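Sigma regulatory family protein-PP2C phosphatase (Chlamydia trachomatis serovar L2, PDB 6MAB) probably serves as a phosphatase of sigma regulation, with this chain being its periplasmic sensor domain, thought to respond to intermediates of the TCA cycle. Local coordinates at residues A115-S120 with M252-L257; Q125-L130 with Y147-T152. One frame throughout, in Å; residues are numbered along the deposited sequence.

Contact 1 (A115-S120 with M252-L257); sequences ATLRHS and MDFRIL
Thr116 and Met252 bring the two backbones together at a single point, CA to CA 5.0 Å, and beyond it strand 115-119 and strand 254-257 diverge without any backbone hydrogen bond between them. The polar link here is made by a side chain: Thr116 OG1 donates to Met252 O over 3.0 Å, with a C=O...donor angle of 153° and the hydroxyl tilted somewhat out of the carbonyl plane. It can do so because OG1 lies anti to the backbone N (chi1 -170°), beside the carbonyl carbon. Next to this bond Ala115 O faces Met252, with CA, CB and CG of the methionine each 3.4 Å from Ala115 O, the first a bent CA-H...O contact. Met252 SD lies 4.3 Å from Ala115 CB, a loose apolar contact, and the bend at the thioether then carries CE away. The segments belong to different antiparallel sheets: 113-119 is an outermost strand of the first, whose order 2-1-5-4-3 is that of a PAS-like domain, and 254-261 an interior strand of the second. The contact therefore joins two sheet modules, an arrangement consistent with a double Cache sensor. Ile32 and Pro33, in the turn between helices 2-31 and 35-45, pack on Met252 and Ala115 respectively. Farther along, Leu117 sets one methyl squarely on the aromatic ring of Phe254: CD1 stands 3.6 Å from the ring centroid and just 7° off the ring normal, a CH-pi contact in which all six ring carbons are almost equally distant. Leu117 CG stands at the rim, 3.9 Å from both Phe254 CD2 and CE2. Leu117 N is buried here with no partner in the model.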
ATOM      1  N   ALA A 115      -1.188   6.203   6.195  1.00 16.75           N
ATOM      2  CA  ALA A 115      -1.588   4.835   5.889  1.00 18.74           C
ATOM      3  C   ALA A 115      -1.079   4.498   4.500  1.00 18.68           C
ATOM      4  O   ALA A 115      -1.281   5.270   3.562  1.00 20.77           O
ATOM      5  CB  ALA A 115      -3.104   4.671   5.956  1.00 19.97           C
ATOM      6  N   THR A 116      -0.410   3.364   4.357  1.00 17.62           N
ATOM      7  CA  THR A 116       0.119   2.999   3.051  1.00 20.38           C
ATOM      8  C   THR A 116       0.163   1.484   2.951  1.00 19.88           C
ATOM      9  O   THR A 116      -0.231   0.776   3.874  1.00 19.93           O
ATOM     10  CB  THR A 116       1.468   3.661   2.820  1.00 23.13           C
ATOM     11  OG1 THR A 116       1.859   3.495   1.453  1.00 28.31           O
ATOM     12  CG2 THR A 116       2.532   3.132   3.768  1.00 24.83           C
ATOM     13  N   LEU A 117       0.566   1.000   1.781  1.00 20.51           N
ATOM     14  CA  LEU A 117       0.740  -0.428   1.546  1.00 20.36           C
ATOM     15  C   LEU A 117       2.204  -0.726   1.294  1.00 19.43           C
ATOM     16  O   LEU A 117       2.882   0.022   0.581  1.00 22.40           O
ATOM     17  CB  LEU A 117      -0.072  -0.882   0.348  1.00 17.40           C
ATOM     18  CG  LEU A 117      -1.578  -0.638   0.447  1.00 22.69           C
ATOM     19  CD1 LEU A 117      -2.265  -1.020  -0.860  1.00 26.96           C
ATOM     20  CD2 LEU A 117      -2.188  -1.397   1.592  1.00 22.85           C
ATOM     21  N   ARG A 118       2.680  -1.836   1.879  1.00 17.73           N
ATOM     22  CA  ARG A 118       4.046  -2.320   1.680  1.00 15.43           C
ATOM     23  C   ARG A 118       4.002  -3.836   1.559  1.00 17.10           C
ATOM     24  O   ARG A 118       3.155  -4.508   2.148  1.00 19.22           O
ATOM     25  CB  ARG A 118       5.010  -1.936   2.826  1.00 20.97           C
ATOM     26  CG  ARG A 118       5.184  -0.422   3.042  1.00 22.00           C
ATOM     27  CD  ARG A 118       5.825   0.234   1.823  1.00 27.23           C
ATOM     28  NE  ARG A 118       5.860   1.709   1.918  1.00 25.47           N
ATOM     29  CZ  ARG A 118       6.880   2.387   2.411  1.00 29.32           C
ATOM     30  NH1 ARG A 118       7.944   1.745   2.871  1.00 40.75           N
ATOM     31  NH2 ARG A 118       6.854   3.712   2.424  1.00 27.98           N
ATOM     32  N   HIS A 119       4.914  -4.367   0.767  1.00 19.24           N
ATOM     33  CA  HIS A 119       5.081  -5.806   0.673  1.00 17.72           C
ATOM     34  C   HIS A 119       5.856  -6.276   1.893  1.00 23.88           C
ATOM     35  O   HIS A 119       6.802  -5.624   2.319  1.00 22.97           O
ATOM     36  CB  HIS A 119       5.839  -6.146  -0.602  1.00 18.60           C
ATOM     37  CG  HIS A 119       5.684  -7.557  -1.044  1.00 20.44           C
ATOM     38  ND1 HIS A 119       6.337  -8.602  -0.425  1.00 22.72           N
ATOM     39  CD2 HIS A 119       4.985  -8.099  -2.068  1.00 21.97           C
ATOM     40  CE1 HIS A 119       6.025  -9.730  -1.035  1.00 22.85           C
ATOM     41  NE2 HIS A 119       5.206  -9.454  -2.034  1.00 25.40           N
ATOM     42  N   SER A 120       5.456  -7.412   2.454  1.00 23.86           N
ATOM     43  CA  SER A 120       6.106  -7.901   3.662  1.00 25.28           C
ATOM     44  C   SER A 120       7.503  -8.438   3.403  1.00 33.56           C
ATOM     45  O   SER A 120       8.277  -8.606   4.351  1.00 40.92           O
ATOM     46  CB  SER A 120       5.275  -9.015   4.280  1.00 25.31           C
ATOM     47  OG  SER A 120       5.278 -10.126   3.419  1.00 29.54           O
ATOM     48  N   MET A 252      -2.465   8.172   0.144  1.00 42.70           N
ATOM     49  CA  MET A 252      -1.970   6.924   0.710  1.00 46.96           C
ATOM     50  C   MET A 252      -0.734   6.394  -0.019  1.00 48.48           C
ATOM     51  O   MET A 252      -0.268   5.284   0.287  1.00 39.67           O
ATOM     52  CB  MET A 252      -3.088   5.886   0.704  1.00 32.17           C
ATOM     53  CG  MET A 252      -4.079   6.100   1.832  1.00 34.68           C
ATOM     54  SD  MET A 252      -4.977   4.568   2.083  1.00 33.51           S
ATOM     55  CE  MET A 252      -6.100   4.535   0.716  1.00 31.87           C
ATOM     56  N   ASP A 253      -0.189   7.144  -0.966  1.00 34.37           N
ATOM     57  CA  ASP A 253       1.122   6.845  -1.544  1.00 41.35           C
ATOM     58  C   ASP A 253       1.134   5.504  -2.277  1.00 35.73           C
ATOM     59  O   ASP A 253       2.125   4.775  -2.249  1.00 47.41           O
ATOM     60  CB  ASP A 253       2.214   6.871  -0.466  1.00 51.07           C
ATOM     61  CG  ASP A 253       3.085   8.112  -0.535  1.00 76.54           C
ATOM     62  OD1 ASP A 253       2.915   8.926  -1.466  1.00 82.59           O
ATOM     63  OD2 ASP A 253       3.956   8.271   0.350  1.00 88.10           O
ATOM     64  N   PHE A 254       0.031   5.169  -2.943  1.00 21.65           N
ATOM     65  CA  PHE A 254       0.049   4.069  -3.897  1.00 19.14           C
ATOM     66  C   PHE A 254      -0.937   4.374  -5.011  1.00 21.64           C
ATOM     67  O   PHE A 254      -1.685   5.348  -4.949  1.00 24.98           O
ATOM     68  CB  PHE A 254      -0.223   2.717  -3.212  1.00 20.98           C
ATOM     69  CG  PHE A 254      -1.606   2.537  -2.698  1.00 20.80           C
ATOM     70  CD1 PHE A 254      -2.569   1.995  -3.516  1.00 22.96           C
ATOM     71  CD2 PHE A 254      -1.926   2.813  -1.368  1.00 24.95           C
ATOM     72  CE1 PHE A 254      -3.860   1.794  -3.059  1.00 26.72           C
ATOM     73  CE2 PHE A 254      -3.226   2.616  -0.902  1.00 25.92           C
ATOM     74  CZ  PHE A 254      -4.189   2.103  -1.752  1.00 22.06           C
ATOM     75  N   ARG A 255      -0.901   3.546  -6.048  1.00 19.51           N
ATOM     76  CA  ARG A 255      -1.696   3.730  -7.245  1.00 19.46           C
ATOM     77  C   ARG A 255      -2.399   2.424  -7.559  1.00 23.16           C
ATOM     78  O   ARG A 255      -2.016   1.364  -7.073  1.00 21.36           O
ATOM     79  CB  ARG A 255      -0.838   4.159  -8.455  1.00 22.85           C
ATOM     80  CG  ARG A 255       0.096   5.337  -8.187  1.00 32.55           C
ATOM     81  CD  ARG A 255       0.340   6.167  -9.452  1.00 38.07           C
ATOM     82  NE  ARG A 255       1.462   5.710 -10.249  1.00 50.14           N
ATOM     83  CZ  ARG A 255       1.734   6.172 -11.468  1.00 70.21           C
ATOM     84  NH1 ARG A 255       0.950   7.091 -12.026  1.00 62.21           N
ATOM     85  NH2 ARG A 255       2.783   5.714 -12.136  1.00100.02           N
ATOM     86  N   ILE A 256      -3.423   2.504  -8.397  1.00 18.12           N
ATOM     87  CA  ILE A 256      -4.150   1.332  -8.859  1.00 17.24           C
ATOM     88  C   ILE A 256      -4.073   1.307 -10.380  1.00 20.71           C
ATOM     89  O   ILE A 256      -4.377   2.309 -11.041  1.00 24.90           O
ATOM     90  CB  ILE A 256      -5.617   1.338  -8.392  1.00 22.77           C
ATOM     91  CG1 ILE A 256      -5.706   1.198  -6.872  1.00 31.38           C
ATOM     92  CG2 ILE A 256      -6.388   0.198  -8.999  1.00 24.78           C
ATOM     93  CD1 ILE A 256      -7.092   1.519  -6.347  1.00 38.13           C
ATOM     94  N   LEU A 257      -3.667   0.170 -10.924  1.00 17.53           N
ATOM     95  CA  LEU A 257      -3.668  -0.087 -12.359  1.00 16.44           C
ATOM     96  C   LEU A 257      -4.776  -1.090 -12.641  1.00 22.54           C
ATOM     97  O   LEU A 257      -4.714  -2.221 -12.159  1.00 22.00           O
ATOM     98  CB  LEU A 257      -2.313  -0.649 -12.821  1.00 17.57           C
ATOM     99  CG  LEU A 257      -2.291  -1.206 -14.251  1.00 17.96           C
ATOM    100  CD1 LEU A 257      -2.413  -0.142 -15.315  1.00 24.40           C
ATOM    101  CD2 LEU A 257      -0.976  -1.997 -14.441  1.00 23.42           C
TER

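Contact 2 (Q125-L130 with Y147-T152); sequences QVLAVL and YTLSDT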
ATOM      1  N   GLN A 125       2.526 -11.547   0.552  1.00 24.20           N
ATOM      2  CA  GLN A 125       1.784 -10.818   1.584  1.00 21.29           C
ATOM      3  C   GLN A 125       2.020  -9.316   1.440  1.00 20.15           C
ATOM      4  O   GLN A 125       3.161  -8.839   1.476  1.00 23.91           O
ATOM      5  CB  GLN A 125       2.183 -11.300   2.978  1.00 27.48           C
ATOM      6  CG  GLN A 125       1.458 -10.560   4.113  1.00 27.77           C
ATOM      7  CD  GLN A 125       1.840 -11.048   5.490  1.00 31.73           C
ATOM      8  OE1 GLN A 125       2.999 -10.974   5.888  1.00 33.46           O
ATOM      9  NE2 GLN A 125       0.860 -11.545   6.236  1.00 31.59           N
ATOM     10  N   VAL A 126       0.934  -8.578   1.282  1.00 18.63           N
ATOM     11  CA  VAL A 126       0.952  -7.124   1.274  1.00 18.13           C
ATOM     12  C   VAL A 126       0.262  -6.635   2.535  1.00 17.52           C
ATOM     13  O   VAL A 126      -0.819  -7.119   2.893  1.00 20.69           O
ATOM     14  CB  VAL A 126       0.272  -6.574   0.012  1.00 18.31           C
ATOM     15  CG1 VAL A 126       0.110  -5.082   0.078  1.00 20.61           C
ATOM     16  CG2 VAL A 126       1.096  -6.945  -1.197  1.00 24.19           C
ATOM     17  N   LEU A 127       0.883  -5.670   3.195  1.00 16.48           N
ATOM     18  CA  LEU A 127       0.451  -5.188   4.492  1.00 16.45           C
ATOM     19  C   LEU A 127      -0.001  -3.742   4.400  1.00 15.93           C
ATOM     20  O   LEU A 127       0.605  -2.931   3.698  1.00 17.98           O
ATOM     21  CB  LEU A 127       1.577  -5.269   5.495  1.00 16.51           C
ATOM     22  CG  LEU A 127       2.162  -6.653   5.752  1.00 20.59           C
ATOM     23  CD1 LEU A 127       3.445  -6.572   6.574  1.00 24.11           C
ATOM     24  CD2 LEU A 127       1.117  -7.513   6.436  1.00 22.84           C
ATOM     25  N   ALA A 128      -1.072  -3.431   5.124  1.00 16.67           N
ATOM     26  CA  ALA A 128      -1.421  -2.054   5.407  1.00 16.94           C
ATOM     27  C   ALA A 128      -0.570  -1.587   6.570  1.00 14.35           C
ATOM     28  O   ALA A 128      -0.661  -2.138   7.670  1.00 19.70           O
ATOM     29  CB  ALA A 128      -2.895  -1.962   5.762  1.00 18.20           C
ATOM     30  N   VAL A 129       0.253  -0.584   6.318  1.00 16.30           N
ATOM     31  CA  VAL A 129       1.157  -0.014   7.306  1.00 14.17           C
ATOM     32  C   VAL A 129       0.545   1.301   7.739  1.00 14.09           C
ATOM     33  O   VAL A 129       0.483   2.246   6.947  1.00 18.55           O
ATOM     34  CB  VAL A 129       2.555   0.200   6.727  1.00 19.46           C
ATOM     35  CG1 VAL A 129       3.494   0.750   7.784  1.00 21.08           C
ATOM     36  CG2 VAL A 129       3.092  -1.107   6.123  1.00 19.21           C
ATOM     37  N   LEU A 130       0.095   1.350   8.982  1.00 15.61           N
ATOM     38  CA  LEU A 130      -0.526   2.537   9.559  1.00 15.41           C
ATOM     39  C   LEU A 130       0.361   3.070  10.675  1.00 16.23           C
ATOM     40  O   LEU A 130       0.792   2.313  11.548  1.00 18.19           O
ATOM     41  CB  LEU A 130      -1.910   2.216  10.096  1.00 15.73           C
ATOM     42  CG  LEU A 130      -3.024   2.325   9.067  1.00 18.08           C
ATOM     43  CD1 LEU A 130      -2.833   1.354   7.908  1.00 20.36           C
ATOM     44  CD2 LEU A 130      -4.384   2.115   9.714  1.00 18.47           C
ATOM     45  N   TYR A 147       2.128   2.043  15.640  1.00 16.62           N
ATOM     46  CA  TYR A 147       2.505   1.388  14.403  1.00 16.63           C
ATOM     47  C   TYR A 147       1.716   0.086  14.278  1.00 20.09           C
ATOM     48  O   TYR A 147       1.792  -0.765  15.165  1.00 18.60           O
ATOM     49  CB  TYR A 147       4.008   1.135  14.464  1.00 16.22           C
ATOM     50  CG  TYR A 147       4.648   0.418  13.293  1.00 16.78           C
ATOM     51  CD1 TYR A 147       4.643  -0.958  13.217  1.00 18.11           C
ATOM     52  CD2 TYR A 147       5.311   1.130  12.300  1.00 18.62           C
ATOM     53  CE1 TYR A 147       5.265  -1.626  12.145  1.00 17.60           C
ATOM     54  CE2 TYR A 147       5.930   0.473  11.232  1.00 18.76           C
ATOM     55  CZ  TYR A 147       5.907  -0.898  11.172  1.00 18.44           C
ATOM     56  OH  TYR A 147       6.529  -1.565  10.132  1.00 22.91           O
ATOM     57  N   THR A 148       0.945  -0.065  13.196  1.00 16.36           N
ATOM     58  CA  THR A 148       0.197  -1.297  12.973  1.00 16.11           C
ATOM     59  C   THR A 148       0.440  -1.842  11.566  1.00 17.62           C
ATOM     60  O   THR A 148       0.626  -1.092  10.591  1.00 17.15           O
ATOM     61  CB  THR A 148      -1.308  -1.150  13.214  1.00 20.03           C
ATOM     62  OG1 THR A 148      -1.829  -0.132  12.381  1.00 21.12           O
ATOM     63  CG2 THR A 148      -1.599  -0.802  14.665  1.00 21.67           C
ATOM     64  N   LEU A 149       0.464  -3.175  11.502  1.00 17.76           N
ATOM     65  CA  LEU A 149       0.559  -3.955  10.273  1.00 15.95           C
ATOM     66  C   LEU A 149      -0.636  -4.896  10.196  1.00 19.51           C
ATOM     67  O   LEU A 149      -0.877  -5.668  11.130  1.00 18.90           O
ATOM     68  CB  LEU A 149       1.848  -4.779  10.243  1.00 17.55           C
ATOM     69  CG  LEU A 149       3.182  -4.057  10.383  1.00 17.96           C
ATOM     70  CD1 LEU A 149       4.324  -5.074  10.411  1.00 20.70           C
ATOM     71  CD2 LEU A 149       3.409  -3.035   9.267  1.00 17.80           C
ATOM     72  N   SER A 150      -1.374  -4.822   9.092  1.00 15.94           N
ATOM     73  CA  SER A 150      -2.565  -5.625   8.849  1.00 20.37           C
ATOM     74  C   SER A 150      -2.462  -6.315   7.484  1.00 21.33           C
ATOM     75  O   SER A 150      -2.165  -5.666   6.469  1.00 20.35           O
ATOM     76  CB  SER A 150      -3.824  -4.700   8.929  1.00 24.64           C
ATOM     77  OG  SER A 150      -4.967  -5.294   8.365  1.00 45.64           O
ATOM     78  N   ASP A 151      -2.692  -7.633   7.451  1.00 20.28           N
ATOM     79  CA  ASP A 151      -2.698  -8.339   6.172  1.00 18.46           C
ATOM     80  C   ASP A 151      -3.874  -7.843   5.338  1.00 19.90           C
ATOM     81  O   ASP A 151      -5.020  -7.854   5.804  1.00 22.86           O
ATOM     82  CB  ASP A 151      -2.795  -9.838   6.399  1.00 24.82           C
ATOM     83  CG  ASP A 151      -2.417 -10.647   5.176  1.00 26.40           C
ATOM     84  OD1 ASP A 151      -2.650 -10.185   4.048  1.00 21.20           O
ATOM     85  OD2 ASP A 151      -1.884 -11.770   5.354  1.00 24.53           O
ATOM     86  N   THR A 152      -3.600  -7.386   4.118  1.00 20.29           N
ATOM     87  CA  THR A 152      -4.647  -6.866   3.252  1.00 18.83           C
ATOM     88  C   THR A 152      -5.306  -7.919   2.369  1.00 18.49           C
ATOM     89  O   THR A 152      -6.115  -7.552   1.512  1.00 19.99           O
ATOM     90  CB  THR A 152      -4.110  -5.753   2.367  1.00 20.64           C
ATOM     91  OG1 THR A 152      -3.153  -6.287   1.442  1.00 24.19           O
ATOM     92  CG2 THR A 152      -3.481  -4.662   3.218  1.00 26.29           C
TER
HETATM   93  O   HOH W   1      -1.505 -10.174   1.438  1.00 23.47           O
HETATM   94  O   HOH W   2      -2.395  -1.593  10.078  1.00 20.49           O
HETATM   95  O   HOH W   3      -1.644   2.547  13.746  1.00 20.66           O
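Val126 O takes two bonds from Thr152, one from the backbone N at 3.1 Å and one from OG1 at 2.9 Å. The amide arrives nearly along the C=O axis, whereas the hydroxyl comes from 60° above the carbonyl plane. Thr152 precedes helix 153-160, yet its side chain makes no capping bond, and its CG2 packs against Ala128, 3.3 Å from Ala128 N. Gln125 and Asp151 close the same end: the extended glutamine sends NE2 to Asp151 OD2, a 2.9 Å bond with an N-H...acceptor angle of 174°. The acceptor lies in the amide plane but is met from above the carboxylate, the two planes being steeply turned against each other. Gln125 OE1 accepts a weak bond from Lys73 NZ. Asp151 OD1 has its own partners, Asn153 N and water 1, which donates to OD1 and accepts from Val126 N. Between these ends the strands form the antiparallel hairpin of 126-135 and 142-151, the fourth and fifth strands in chain order of a five-stranded PAS-like sheet, 142-151 being the central one. Ala128 pairs with Ser150, and Leu130 with Thr148, each by two N-H...O bonds; the tightest runs from Ala128 N to Ser150 O, 2.8 Å. Ala128 O, already bonded to Ser150 N, also accepts from water 2. That water lies 2.8 Å from Thr148 OG1, which likewise hydrogen-bonds water 3. The hydroxyl sits in the crowded position between backbone N and carbonyl carbon (chi1 57°), and its oxygen also packs 3.3 Å from Leu130 CB. The non-hydrogen-bonded pairs, Leu127 with Asp151 and Val129 with Leu149, put their side chains on the other face. There Val129 and Leu149 lie side by side, CG2 of the valine 3.7 Å from CD2 of the leucine, and Leu206 packs on both.

Both contacts are largely buried, but they do different work. Contact 2 joins neighbouring strands within one sheet, whereas contact 1 reaches from the edge of that sheet to a strand of the second. Paired backbone amides and carbonyls, extended by waters and side-chain bonds, dominate contact 2; contact 1 buries less than half as much surface and depends on one hydroxyl bond and apolar packing. They share a border: strand 113-119 is the sheet neighbour of strand 126-135, with probable hydrogen bonds from Leu127 N to Arg118 O and from Val129 N to Thr116 O. Contact 2 lies nested in the chain loop that contact 1 closes.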